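Local coordinates for axin interactor, dorsalization-associated protein (Danio rerio, PDB 2QZQ) that acts, as a whole protein whose C-terminal C2 domain this is, as a ventralizing factor that binds axin, disrupts its homodimerization and inhibits axin-mediated JNK activation, at residues A[20-26]-A[138-144]; A[120-124]-A[134-138]. All blocks are in the same frame, centred on the assembly; numbering follows the deposited sequence.

Interaction 1 (A[20-26]-A[138-144])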
loop_
_atom_site.group_PDB
_atom_site.type_symbol
_atom_site.label_atom_id
_atom_site.label_comp_id
_atom_site.label_asym_id
_atom_site.label_seq_id
_atom_site.Cartn_x
_atom_site.Cartn_y
_atom_site.Cartn_z
ATOM N N ILE A 20 -7.137 -3.385 -1.438
ATOM C CA ILE A 20 -7.099 -2.119 -0.726
ATOM C C ILE A 20 -8.541 -1.700 -0.636
ATOM O O ILE A 20 -9.181 -1.360 -1.653
ATOM C CB ILE A 20 -6.265 -1.043 -1.473
ATOM C CG1 ILE A 20 -4.809 -1.500 -1.675
ATOM C CG2 ILE A 20 -6.378 0.313 -0.769
ATOM C CD1 ILE A 20 -4.004 -0.583 -2.617
ATOM N N GLU A 21 -9.070 -1.757 0.583
ATOM C CA GLU A 21 -10.476 -1.468 0.804
ATOM C C GLU A 21 -10.670 0.025 0.888
ATOM O O GLU A 21 -11.379 0.604 0.088
ATOM C CB GLU A 21 -10.989 -2.180 2.059
ATOM C CG GLU A 21 -10.810 -3.706 1.924
ATOM C CD GLU A 21 -11.269 -4.511 3.139
ATOM O OE1 GLU A 21 -11.351 -3.957 4.250
ATOM O OE2 GLU A 21 -11.533 -5.723 2.964
ATOM N N LYS A 22 -10.028 0.646 1.870
ATOM C CA LYS A 22 -10.200 2.072 2.084
ATOM C C LYS A 22 -9.032 2.578 2.918
ATOM O O LYS A 22 -8.310 1.784 3.516
ATOM C CB LYS A 22 -11.522 2.357 2.781
ATOM C CG LYS A 22 -11.578 1.959 4.240
ATOM C CD LYS A 22 -12.984 2.068 4.784
ATOM C CE LYS A 22 -13.061 1.414 6.161
ATOM N NZ LYS A 22 -14.394 1.605 6.786
ATOM N N ILE A 23 -8.858 3.895 2.928
ATOM C CA ILE A 23 -7.879 4.522 3.789
ATOM C C ILE A 23 -8.551 5.643 4.576
ATOM O O ILE A 23 -9.264 6.490 4.004
ATOM C CB ILE A 23 -6.607 4.996 3.011
ATOM C CG1 ILE A 23 -5.531 5.526 3.991
ATOM C CG2 ILE A 23 -6.929 6.040 1.953
ATOM C CD1 ILE A 23 -4.210 5.922 3.270
ATOM N N GLY A 24 -8.345 5.614 5.890
ATOM C CA GLY A 24 -8.790 6.666 6.792
ATOM C C GLY A 24 -7.755 7.768 6.877
ATOM O O GLY A 24 -6.550 7.506 7.090
ATOM N N LEU A 25 -8.219 8.999 6.701
ATOM C CA LEU A 25 -7.369 10.182 6.817
ATOM C C LEU A 25 -8.222 11.321 7.383
ATOM O O LEU A 25 -9.397 11.463 7.034
ATOM C CB LEU A 25 -6.784 10.564 5.441
ATOM C CG LEU A 25 -5.862 9.578 4.699
ATOM C CD1 LEU A 25 -5.688 9.953 3.201
ATOM C CD2 LEU A 25 -4.502 9.477 5.341
ATOM N N LYS A 26 -7.662 12.117 8.286
ATOM C CA LYS A 26 -8.450 13.179 8.914
ATOM C C LYS A 26 -9.011 14.120 7.836
ATOM O O LYS A 26 -10.091 14.657 7.969
ATOM C CB LYS A 26 -7.587 13.983 9.899
ATOM C CG LYS A 26 -7.343 13.299 11.242
ATOM C CD LYS A 26 -5.894 13.486 11.745
ATOM C CE LYS A 26 -5.714 14.670 12.686
ATOM N NZ LYS A 26 -4.671 14.334 13.737
ATOM N N THR A 138 -1.296 10.248 12.677
ATOM C CA THR A 138 -2.346 10.577 13.609
ATOM C C THR A 138 -2.517 9.440 14.608
ATOM O O THR A 138 -2.200 8.283 14.310
ATOM C CB THR A 138 -3.694 10.855 12.892
ATOM O OG1 THR A 138 -4.679 11.248 13.869
ATOM C CG2 THR A 138 -4.193 9.616 12.122
ATOM N N LYS A 139 -2.970 9.790 15.809
ATOM C CA LYS A 139 -3.338 8.799 16.818
ATOM C C LYS A 139 -4.810 8.431 16.686
ATOM O O LYS A 139 -5.270 7.486 17.337
ATOM C CB LYS A 139 -3.088 9.330 18.227
ATOM C CG LYS A 139 -1.634 9.292 18.631
ATOM C CD LYS A 139 -1.562 9.157 20.127
ATOM C CE LYS A 139 -0.160 9.189 20.547
ATOM N NZ LYS A 139 0.443 10.505 20.201
ATOM N N LYS A 140 -5.537 9.163 15.834
ATOM C CA LYS A 140 -6.932 8.809 15.539
ATOM C C LYS A 140 -7.033 7.418 14.874
ATOM O O LYS A 140 -6.108 6.967 14.174
ATOM C CB LYS A 140 -7.595 9.880 14.680
ATOM C CG LYS A 140 -7.827 11.199 15.432
ATOM C CD LYS A 140 -8.468 12.231 14.537
ATOM C CE LYS A 140 -9.044 13.370 15.374
ATOM N NZ LYS A 140 -9.626 14.447 14.519
ATOM N N PRO A 141 -8.157 6.718 15.105
ATOM C CA PRO A 141 -8.316 5.382 14.542
ATOM C C PRO A 141 -8.646 5.462 13.044
ATOM O O PRO A 141 -9.703 4.998 12.594
ATOM C CB PRO A 141 -9.483 4.801 15.356
ATOM C CG PRO A 141 -10.304 6.001 15.720
ATOM C CD PRO A 141 -9.323 7.125 15.915
ATOM N N LEU A 142 -7.737 6.065 12.284
ATOM C CA LEU A 142 -7.857 6.206 10.844
ATOM C C LEU A 142 -6.683 5.472 10.220
ATOM O O LEU A 142 -5.517 5.915 10.327
ATOM C CB LEU A 142 -7.845 7.704 10.455
ATOM C CG LEU A 142 -9.054 8.478 10.982
ATOM C CD1 LEU A 142 -8.810 10.009 10.857
ATOM C CD2 LEU A 142 -10.335 8.045 10.241
ATOM N N TYR A 143 -6.998 4.339 9.607
ATOM C CA TYR A 143 -6.013 3.354 9.147
ATOM C C TYR A 143 -6.162 3.052 7.670
ATOM O O TYR A 143 -7.176 3.375 7.049
ATOM C CB TYR A 143 -6.239 2.029 9.900
ATOM C CG TYR A 143 -6.019 2.087 11.402
ATOM C CD1 TYR A 143 -4.727 2.070 11.920
ATOM C CD2 TYR A 143 -7.098 2.083 12.292
ATOM C CE1 TYR A 143 -4.493 2.096 13.278
ATOM C CE2 TYR A 143 -6.884 2.124 13.669
ATOM C CZ TYR A 143 -5.572 2.125 14.150
ATOM O OH TYR A 143 -5.307 2.134 15.487
ATOM N N LEU A 144 -5.172 2.380 7.117
ATOM C CA LEU A 144 -5.329 1.696 5.835
ATOM C C LEU A 144 -5.940 0.312 6.102
ATOM O O LEU A 144 -5.394 -0.469 6.882
ATOM C CB LEU A 144 -3.970 1.560 5.139
ATOM C CG LEU A 144 -3.919 0.816 3.805
ATOM C CD1 LEU A 144 -4.682 1.583 2.681
ATOM C CD2 LEU A 144 -2.474 0.522 3.416
HETATM O O HOH W 1 -4.822 8.502 8.984
#
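Leu144 and Ile23 face each other as a non-hydrogen-bonded antiparallel pair in the beta-sandwich of the Aida-type C2 domain, where strand 15-24 meets the start of strand 144-151. The CG of Leu144 lies anti to its backbone N (chi1 177°), which turns CD1 back across the pair: this one methyl rests 3.9 Å from Ile23 CB and also reaches CG2 of Ile20. Branched aliphatic chains suit this buried side, where Ile23 also touches Phe90 and Leu144 touches Phe88 of strand 85-94.

One residue on, Gly24 N gives a nearly straight hydrogen bond of 2.8 Å to Tyr143 O, approaching from above the carbonyl plane. With no side chain in the way, Gly24 CA lies only 4.2 Å from Leu142 CA, and the Leu142 side chain touches the glycine backbone, CB to Gly24 C at 3.6 Å. A water bridges the two carbonyls, donating to Gly24 O and Leu142 O.

Farther out, Lys26 suits the exposed end of the contact because its long chain is both apolar and charged. Its CG touches Leu142 CD1 and Lys140 CD, both at 3.6 Å, and it runs at roughly a right angle to each of those side chains. Bends along the chain then carry its ammonium to Thr138. There, OG1 accepts from Lys26 NZ at 3.1 Å and from Lys140 N at 3.0 Å, the latter bond closing an ST turn.

Interaction 2 (A[120-124]-A[134-138]); sequences IELYK and LNLLT
Tyr123 carries its CG anti to the carbonyl carbon (chi1 -68°), which brings the ring against Leu134 CB. That carbon sits over one face, 3.9 Å from the ring centroid and displaced toward the rim, a CH-pi contact. The like torsion of Leu134 (chi1 -52°) extends its CD1 to 4.1 Å from Tyr123 CZ and CE2. Leu136, whose CG is instead anti to its backbone N (chi1 -172°), swings CD1 back to 3.9 Å from Tyr123 CE1 and close to Glu121 CG. Tyrosine serves well here: its ring offers a broad apolar surface, while its hydroxyl donates to Glu121 OE2 (2.6 Å), which accepts through its anti lone pair.

Two backbone bonds flank the single bridge between Tyr123 and Leu136. Lys124 N points almost straight at Asn135 O (2.8 Å), and Leu137 N donates to Leu122 O (2.9 Å) from a position tilted out of the carbonyl plane. Waters extend the join: one links Leu122 O to Thr138 N, another Lys124 O to Asn135 N. Lys124 CG packs 3.8 Å from Leu137 CD1, and beyond it the extended chain carries NZ to a third water, which accepts from it and donates to Leu136 O.

A surface loop of the C2 beta-sandwich thus folds back across the end of strand 116-124. Tyr123 and Leu134 lean on Phe105 of adjacent strand 99-109, while Leu122 and Leu137 meet Leu25, just beyond strand 15-24.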
loop_
_atom_site.group_PDB
_atom_site.type_symbol
_atom_site.label_atom_id
_atom_site.label_comp_id
_atom_site.label_asym_id
_atom_site.label_seq_id
_atom_site.Cartn_x
_atom_site.Cartn_y
_atom_site.Cartn_z
ATOM N N ILE A 120 -3.576 -1.067 9.082
ATOM C CA ILE A 120 -2.199 -0.666 9.231
ATOM C C ILE A 120 -2.187 0.862 9.380
ATOM O O ILE A 120 -2.874 1.582 8.636
ATOM C CB ILE A 120 -1.335 -1.015 7.999
ATOM C CG1 ILE A 120 -1.404 -2.509 7.641
ATOM C CG2 ILE A 120 0.123 -0.586 8.247
ATOM C CD1 ILE A 120 -0.759 -2.838 6.290
ATOM N N GLU A 121 -1.394 1.323 10.349
ATOM C CA GLU A 121 -1.235 2.755 10.639
ATOM C C GLU A 121 -0.420 3.500 9.572
ATOM O O GLU A 121 0.419 2.906 8.853
ATOM C CB GLU A 121 -0.595 2.946 12.034
ATOM C CG GLU A 121 0.929 2.665 12.093
ATOM C CD GLU A 121 1.287 1.185 12.286
ATOM O OE1 GLU A 121 0.437 0.303 12.051
ATOM O OE2 GLU A 121 2.452 0.906 12.640
ATOM N N LEU A 122 -0.646 4.810 9.495
ATOM C CA LEU A 122 0.040 5.646 8.510
ATOM C C LEU A 122 1.144 6.478 9.156
ATOM O O LEU A 122 0.961 7.027 10.248
ATOM C CB LEU A 122 -0.941 6.583 7.787
ATOM C CG LEU A 122 -1.857 5.581 7.034
ATOM C CD1 LEU A 122 -3.304 5.902 7.065
ATOM C CD2 LEU A 122 -1.317 5.186 5.685
ATOM N N TYR A 123 2.238 6.604 8.422
ATOM C CA TYR A 123 3.371 7.410 8.830
ATOM C C TYR A 123 3.536 8.561 7.868
ATOM O O TYR A 123 3.237 8.421 6.696
ATOM C CB TYR A 123 4.630 6.537 8.865
ATOM C CG TYR A 123 4.525 5.517 9.980
ATOM C CD1 TYR A 123 4.619 5.920 11.313
ATOM C CD2 TYR A 123 4.257 4.176 9.710
ATOM C CE1 TYR A 123 4.480 5.026 12.359
ATOM C CE2 TYR A 123 4.108 3.259 10.753
ATOM C CZ TYR A 123 4.212 3.701 12.074
ATOM O OH TYR A 123 4.102 2.797 13.109
ATOM N N LYS A 124 4.006 9.696 8.376
ATOM C CA LYS A 124 4.143 10.921 7.585
ATOM C C LYS A 124 5.233 10.767 6.524
ATOM O O LYS A 124 6.259 10.085 6.755
ATOM C CB LYS A 124 4.510 12.091 8.497
ATOM C CG LYS A 124 3.519 12.443 9.560
ATOM C CD LYS A 124 4.020 13.596 10.401
ATOM C CE LYS A 124 2.899 14.170 11.300
ATOM N NZ LYS A 124 3.439 15.065 12.396
ATOM N N LEU A 134 10.295 6.574 11.891
ATOM C CA LEU A 134 8.849 6.703 11.611
ATOM C C LEU A 134 8.169 7.794 12.444
ATOM O O LEU A 134 8.343 7.864 13.664
ATOM C CB LEU A 134 8.156 5.344 11.832
ATOM C CG LEU A 134 8.774 4.139 11.089
ATOM C CD1 LEU A 134 8.163 2.814 11.503
ATOM C CD2 LEU A 134 8.652 4.328 9.536
ATOM N N ASN A 135 7.349 8.614 11.782
ATOM C CA ASN A 135 6.598 9.677 12.436
ATOM C C ASN A 135 5.132 9.399 12.166
ATOM O O ASN A 135 4.718 9.404 11.019
ATOM C CB ASN A 135 7.021 11.033 11.879
ATOM C CG ASN A 135 8.536 11.269 12.010
ATOM O OD1 ASN A 135 9.250 11.404 11.010
ATOM N ND2 ASN A 135 9.026 11.251 13.236
ATOM N N LEU A 136 4.390 9.081 13.218
ATOM C CA LEU A 136 2.972 8.684 13.079
ATOM C C LEU A 136 2.160 9.854 12.578
ATOM O O LEU A 136 2.278 10.971 13.093
ATOM C CB LEU A 136 2.426 8.183 14.426
ATOM C CG LEU A 136 1.017 7.556 14.425
ATOM C CD1 LEU A 136 1.010 6.293 13.592
ATOM C CD2 LEU A 136 0.574 7.215 15.845
ATOM N N LEU A 137 1.311 9.609 11.576
ATOM C CA LEU A 137 0.478 10.674 11.038
ATOM C C LEU A 137 -0.575 11.182 12.047
ATOM O O LEU A 137 -0.749 12.385 12.233
ATOM C CB LEU A 137 -0.195 10.204 9.719
ATOM C CG LEU A 137 -1.018 11.247 8.955
ATOM C CD1 LEU A 137 -0.153 12.343 8.422
ATOM C CD2 LEU A 137 -1.763 10.571 7.808
ATOM N N THR A 138 -1.296 10.248 12.677
ATOM C CA THR A 138 -2.346 10.577 13.609
ATOM C C THR A 138 -2.517 9.440 14.608
ATOM O O THR A 138 -2.200 8.283 14.310
ATOM C CB THR A 138 -3.694 10.855 12.892
ATOM O OG1 THR A 138 -4.679 11.248 13.869
ATOM C CG2 THR A 138 -4.193 9.616 12.122
HETATM O O HOH W 2 -1.396 7.633 11.496
HETATM O O HOH W 3 7.557 8.775 8.868
HETATM O O HOH W 4 4.239 12.702 13.867
#

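How the interactions relate
Both contacts tie the loop between strands 116-124 and 144-151 to the same sheet, and interaction 2 is nested within the longer chain loop closed by interaction 1. Strand 144-151 lies between the other two strands involved, and Leu144 N probably bonds to Ile120 O, joining the contacts directly. Interaction 1 is partly buried, running from aliphatic packing inside the sandwich to a lysine-threonine bond at its exposed end. Interaction 2 is a surface contact, relying on backbone bonds, bridging waters and one aromatic ring. Between them, Gly24 O packs against Leu122 CD1. Thr138 belongs to both: its hydroxyl serves interaction 1, its backbone N a water of interaction 2.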